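Long-range contact in phosphoserine aminotransferase (Bacillus alcalophilus, PDB 1W23), which catalyses the reversible, pyridoxal-phosphate-dependent transfer of an amino group between phosphoserine and 2-oxoglutarate in serine biosynthesis, working as a homodimer: residues A[1-13]-A[316-328]. Sequence-based numbering, arbitrary orientation.
Sequences VKQVFNFNAGPSA and AKEQGFVGLNGHR
Gly320 O is gripped twice: Phe5 N donates to it at 2.9 Å, coming from above the carbonyl plane, and a water that accepts a hydrogen bond from Lys2 NZ donates one to it as well. Val4 CA adds a C-H...O contact to Gly320 O at 3.3 Å. Val322 N returns a bond to Phe5 O, and Phe7 N reaches Val322 O at 2.9 Å but with a bent N-H...O angle of 138°, completing a two-stranded parallel ladder. Gly320 closes helix 306-318 in a Schellman motif; its positive phi suits glycine, whose bare CA lies 3.3 Å from Gln3 O.

On one side of the ladder, Phe5 places CD1 over the centre of one face of the Phe321 ring, 3.6 Å from Phe321 CZ, the planes inclined obliquely at 31°. Phe7 CE1 meets the rim of that ring, while Phe7 CB packs against Leu324 CD2; flat rings suit this layer against helix 343-359, which Phe5 and Phe7 both touch. On the side of Val322, its branched methyls serve two neighbours: CG2 meets Val4 CG1, and chi1 of 177° sets CG1 against the Asn8 amide. Asparagine suits the turn: Asn6 OD1 accepts from Asn8 N in an Asx turn, and Asn8 ND2 donates to Glu38 O of the second subunit. Backbone bonds thus fix the N-terminal strand, aromatic packing seats it on its own subunit, and the Asn8 amide links it to the dimer partner.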
loop_
_atom_site.group_PDB
_atom_site.type_symbol
_atom_site.label_atom_id
_atom_site.label_comp_id
_atom_site.label_asym_id
_atom_site.label_seq_id
_atom_site.Cartn_x
_atom_site.Cartn_y
_atom_site.Cartn_z
ATOM N N VAL A 1 11.305 32.258 -1.487
ATOM C CA VAL A 1 11.626 30.835 -1.410
ATOM C C VAL A 1 12.670 30.440 -2.464
ATOM O O VAL A 1 12.562 31.009 -3.560
ATOM C CB VAL A 1 10.417 29.904 -1.637
ATOM C CG1 VAL A 1 10.283 28.947 -0.470
ATOM C CG2 VAL A 1 9.130 30.683 -1.846
ATOM N N LYS A 2 13.567 29.523 -2.084
ATOM C CA LYS A 2 14.522 28.955 -3.028
ATOM C C LYS A 2 13.734 28.378 -4.206
ATOM O O LYS A 2 12.590 27.946 -4.017
ATOM C CB LYS A 2 15.409 27.840 -2.484
ATOM C CG LYS A 2 14.855 26.431 -2.449
ATOM C CD LYS A 2 15.501 25.513 -1.443
ATOM C CE LYS A 2 16.567 24.590 -1.974
ATOM N NZ LYS A 2 16.957 24.512 -3.426
ATOM N N GLN A 3 14.348 28.362 -5.381
ATOM C CA GLN A 3 13.597 27.786 -6.510
ATOM C C GLN A 3 13.730 26.283 -6.461
ATOM O O GLN A 3 14.843 25.786 -6.218
ATOM C CB GLN A 3 14.193 28.349 -7.796
ATOM C CG GLN A 3 15.566 27.909 -8.274
ATOM C CD GLN A 3 16.093 28.532 -9.551
ATOM O OE1 GLN A 3 17.169 28.188 -10.103
ATOM N NE2 GLN A 3 15.400 29.543 -10.138
ATOM N N VAL A 4 12.662 25.526 -6.666
ATOM C CA VAL A 4 12.724 24.055 -6.720
ATOM C C VAL A 4 11.985 23.565 -7.956
ATOM O O VAL A 4 10.851 23.946 -8.190
ATOM C CB VAL A 4 12.119 23.450 -5.447
ATOM C CG1 VAL A 4 12.052 21.943 -5.577
ATOM C CG2 VAL A 4 12.958 23.877 -4.265
ATOM N N PHE A 5 12.628 22.709 -8.733
ATOM C CA PHE A 5 12.033 22.134 -9.952
ATOM C C PHE A 5 12.032 20.618 -9.771
ATOM O O PHE A 5 13.091 19.991 -9.708
ATOM C CB PHE A 5 12.830 22.541 -11.185
ATOM C CG PHE A 5 13.050 24.034 -11.274
ATOM C CD1 PHE A 5 14.290 24.594 -11.000
ATOM C CD2 PHE A 5 11.998 24.862 -11.635
ATOM C CE1 PHE A 5 14.533 25.936 -11.065
ATOM C CE2 PHE A 5 12.228 26.233 -11.718
ATOM C CZ PHE A 5 13.482 26.736 -11.426
ATOM N N ASN A 6 10.854 20.021 -9.687
ATOM C CA ASN A 6 10.711 18.611 -9.313
ATOM C C ASN A 6 10.591 17.695 -10.535
ATOM O O ASN A 6 9.501 17.500 -11.088
ATOM C CB ASN A 6 9.519 18.425 -8.397
ATOM C CG ASN A 6 9.422 16.997 -7.868
ATOM O OD1 ASN A 6 10.254 16.167 -8.208
ATOM N ND2 ASN A 6 8.379 16.753 -7.067
ATOM N N PHE A 7 11.721 17.132 -10.934
ATOM C CA PHE A 7 11.834 16.158 -12.016
ATOM C C PHE A 7 12.006 14.735 -11.492
ATOM O O PHE A 7 12.504 13.855 -12.196
ATOM C CB PHE A 7 12.994 16.534 -12.944
ATOM C CG PHE A 7 12.741 17.751 -13.801
ATOM C CD1 PHE A 7 13.138 19.013 -13.425
ATOM C CD2 PHE A 7 12.078 17.639 -15.023
ATOM C CE1 PHE A 7 12.912 20.111 -14.225
ATOM C CE2 PHE A 7 11.860 18.737 -15.836
ATOM C CZ PHE A 7 12.268 19.980 -15.427
ATOM N N ASN A 8 11.515 14.468 -10.291
ATOM C CA ASN A 8 11.605 13.117 -9.734
ATOM C C ASN A 8 10.879 12.090 -10.598
ATOM O O ASN A 8 9.802 12.339 -11.175
ATOM C CB ASN A 8 10.994 13.099 -8.310
ATOM C CG ASN A 8 11.970 13.524 -7.258
ATOM O OD1 ASN A 8 13.183 13.345 -7.403
ATOM N ND2 ASN A 8 11.464 14.061 -6.155
ATOM N N ALA A 9 11.485 10.891 -10.661
ATOM C CA ALA A 9 11.044 9.813 -11.542
ATOM C C ALA A 9 9.969 8.911 -10.946
ATOM O O ALA A 9 9.459 8.075 -11.668
ATOM C CB ALA A 9 12.249 8.966 -11.968
ATOM N N GLY A 10 9.687 9.022 -9.660
ATOM C CA GLY A 10 8.685 8.158 -9.062
ATOM C C GLY A 10 9.013 7.859 -7.618
ATOM O O GLY A 10 10.117 7.291 -7.339
ATOM N N PRO A 11 8.166 8.177 -6.639
ATOM C CA PRO A 11 7.089 9.135 -6.725
ATOM C C PRO A 11 7.585 10.497 -7.271
ATOM O O PRO A 11 8.774 10.683 -7.503
ATOM C CB PRO A 11 6.580 9.236 -5.277
ATOM C CG PRO A 11 6.989 7.948 -4.684
ATOM C CD PRO A 11 8.377 7.701 -5.246
ATOM N N SER A 12 6.641 11.341 -7.578
ATOM C CA SER A 12 6.874 12.474 -8.455
ATOM C C SER A 12 5.961 13.629 -8.133
ATOM O O SER A 12 5.125 13.589 -7.217
ATOM C CB SER A 12 6.688 12.030 -9.906
ATOM O OG SER A 12 5.411 11.515 -10.129
ATOM N N ALA A 13 6.121 14.700 -8.898
ATOM C CA ALA A 13 5.296 15.894 -8.719
ATOM C C ALA A 13 3.808 15.544 -8.786
ATOM O O ALA A 13 3.379 14.779 -9.661
ATOM C CB ALA A 13 5.622 16.912 -9.832
ATOM N N ALA A 316 22.899 21.519 -11.746
ATOM C CA ALA A 316 21.437 21.419 -11.685
ATOM C C ALA A 316 20.993 21.343 -10.222
ATOM O O ALA A 316 20.065 22.033 -9.798
ATOM C CB ALA A 316 20.981 20.205 -12.472
ATOM N N LYS A 317 21.646 20.519 -9.416
ATOM C CA LYS A 317 21.269 20.397 -8.023
ATOM C C LYS A 317 21.429 21.723 -7.293
ATOM O O LYS A 317 20.551 22.126 -6.488
ATOM C CB LYS A 317 22.071 19.284 -7.330
ATOM C CG LYS A 317 21.642 18.904 -5.929
ATOM C CD LYS A 317 22.477 17.756 -5.329
ATOM C CE LYS A 317 21.733 16.973 -4.267
ATOM N NZ LYS A 317 22.402 15.741 -3.741
ATOM N N GLU A 318 22.544 22.442 -7.555
ATOM C CA GLU A 318 22.811 23.744 -6.960
ATOM C C GLU A 318 21.697 24.715 -7.305
ATOM O O GLU A 318 21.363 25.571 -6.466
ATOM C CB GLU A 318 24.177 24.249 -7.452
ATOM C CG GLU A 318 24.595 25.593 -6.914
ATOM C CD GLU A 318 24.566 26.762 -7.845
ATOM O OE1 GLU A 318 24.800 26.694 -9.066
ATOM O OE2 GLU A 318 24.291 27.868 -7.270
ATOM N N GLN A 319 21.151 24.658 -8.511
ATOM C CA GLN A 319 20.138 25.534 -9.017
ATOM C C GLN A 319 18.712 25.124 -8.657
ATOM O O GLN A 319 17.785 25.779 -9.043
ATOM C CB GLN A 319 20.301 25.702 -10.535
ATOM C CG GLN A 319 21.565 26.420 -10.929
ATOM C CD GLN A 319 21.464 27.910 -10.548
ATOM O OE1 GLN A 319 20.490 28.583 -10.940
ATOM N NE2 GLN A 319 22.458 28.395 -9.805
ATOM N N GLY A 320 18.537 24.059 -7.848
ATOM C CA GLY A 320 17.202 23.695 -7.345
ATOM C C GLY A 320 16.510 22.638 -8.106
ATOM O O GLY A 320 15.371 22.301 -7.743
ATOM N N PHE A 321 17.167 22.012 -9.094
ATOM C CA PHE A 321 16.563 20.902 -9.832
ATOM C C PHE A 321 16.705 19.597 -9.017
ATOM O O PHE A 321 17.787 19.278 -8.512
ATOM C CB PHE A 321 17.244 20.707 -11.195
ATOM C CG PHE A 321 17.004 21.879 -12.114
ATOM C CD1 PHE A 321 17.739 23.035 -12.053
ATOM C CD2 PHE A 321 15.985 21.808 -13.073
ATOM C CE1 PHE A 321 17.469 24.103 -12.876
ATOM C CE2 PHE A 321 15.695 22.881 -13.864
ATOM C CZ PHE A 321 16.447 24.037 -13.768
ATOM N N VAL A 322 15.604 18.866 -8.918
ATOM C CA VAL A 322 15.536 17.615 -8.140
ATOM C C VAL A 322 15.253 16.465 -9.084
ATOM O O VAL A 322 14.331 16.526 -9.901
ATOM C CB VAL A 322 14.401 17.731 -7.066
ATOM C CG1 VAL A 322 14.265 16.448 -6.306
ATOM C CG2 VAL A 322 14.715 18.873 -6.110
ATOM N N GLY A 323 16.016 15.395 -8.945
ATOM C CA GLY A 323 15.719 14.149 -9.616
ATOM C C GLY A 323 16.311 13.872 -10.960
ATOM O O GLY A 323 15.958 12.879 -11.584
ATOM N N LEU A 324 17.199 14.749 -11.447
ATOM C CA LEU A 324 17.702 14.598 -12.826
ATOM C C LEU A 324 18.752 13.525 -12.999
ATOM O O LEU A 324 19.076 13.197 -14.145
ATOM C CB LEU A 324 18.280 15.934 -13.295
ATOM C CG LEU A 324 17.297 17.034 -13.556
ATOM C CD1 LEU A 324 18.034 18.327 -13.959
ATOM C CD2 LEU A 324 16.303 16.702 -14.639
ATOM N N ASN A 325 19.328 12.957 -11.947
ATOM C CA ASN A 325 20.302 11.917 -12.160
ATOM C C ASN A 325 19.654 10.713 -12.823
ATOM O O ASN A 325 18.592 10.263 -12.387
ATOM C CB ASN A 325 20.877 11.473 -10.794
ATOM C CG ASN A 325 21.790 12.483 -10.123
ATOM O OD1 ASN A 325 21.842 13.666 -10.422
ATOM N ND2 ASN A 325 22.595 12.060 -9.172
ATOM N N GLY A 326 20.311 10.161 -13.842
ATOM C CA GLY A 326 19.769 8.975 -14.476
ATOM C C GLY A 326 19.619 7.828 -13.509
ATOM O O GLY A 326 20.221 7.771 -12.421
ATOM N N HIS A 327 18.796 6.823 -13.876
ATOM C CA HIS A 327 18.686 5.618 -13.033
ATOM C C HIS A 327 20.048 5.020 -12.870
ATOM O O HIS A 327 20.881 5.072 -13.823
ATOM C CB HIS A 327 17.751 4.621 -13.743
ATOM C CG HIS A 327 17.390 3.441 -12.857
ATOM N ND1 HIS A 327 18.145 2.287 -12.908
ATOM C CD2 HIS A 327 16.415 3.306 -11.925
ATOM C CE1 HIS A 327 17.628 1.453 -12.013
ATOM N NE2 HIS A 327 16.568 2.040 -11.422
ATOM N N ARG A 328 20.318 4.481 -11.675
ATOM C CA ARG A 328 21.581 3.983 -11.295
ATOM C C ARG A 328 22.126 2.934 -12.254
ATOM O O ARG A 328 23.320 2.759 -12.459
ATOM C CB ARG A 328 21.485 3.357 -9.882
ATOM C CG ARG A 328 20.757 2.014 -9.975
ATOM C CD ARG A 328 20.242 1.499 -8.666
ATOM N NE ARG A 328 19.273 0.436 -8.638
ATOM C CZ ARG A 328 18.896 -0.632 -9.311
ATOM N NH1 ARG A 328 19.520 -0.997 -10.440
ATOM N NH2 ARG A 328 17.871 -1.382 -8.881
HETATM O O HOH W 1 15.971 21.870 -4.627
HETATM O O HOH W 2 14.373 10.960 -10.001
#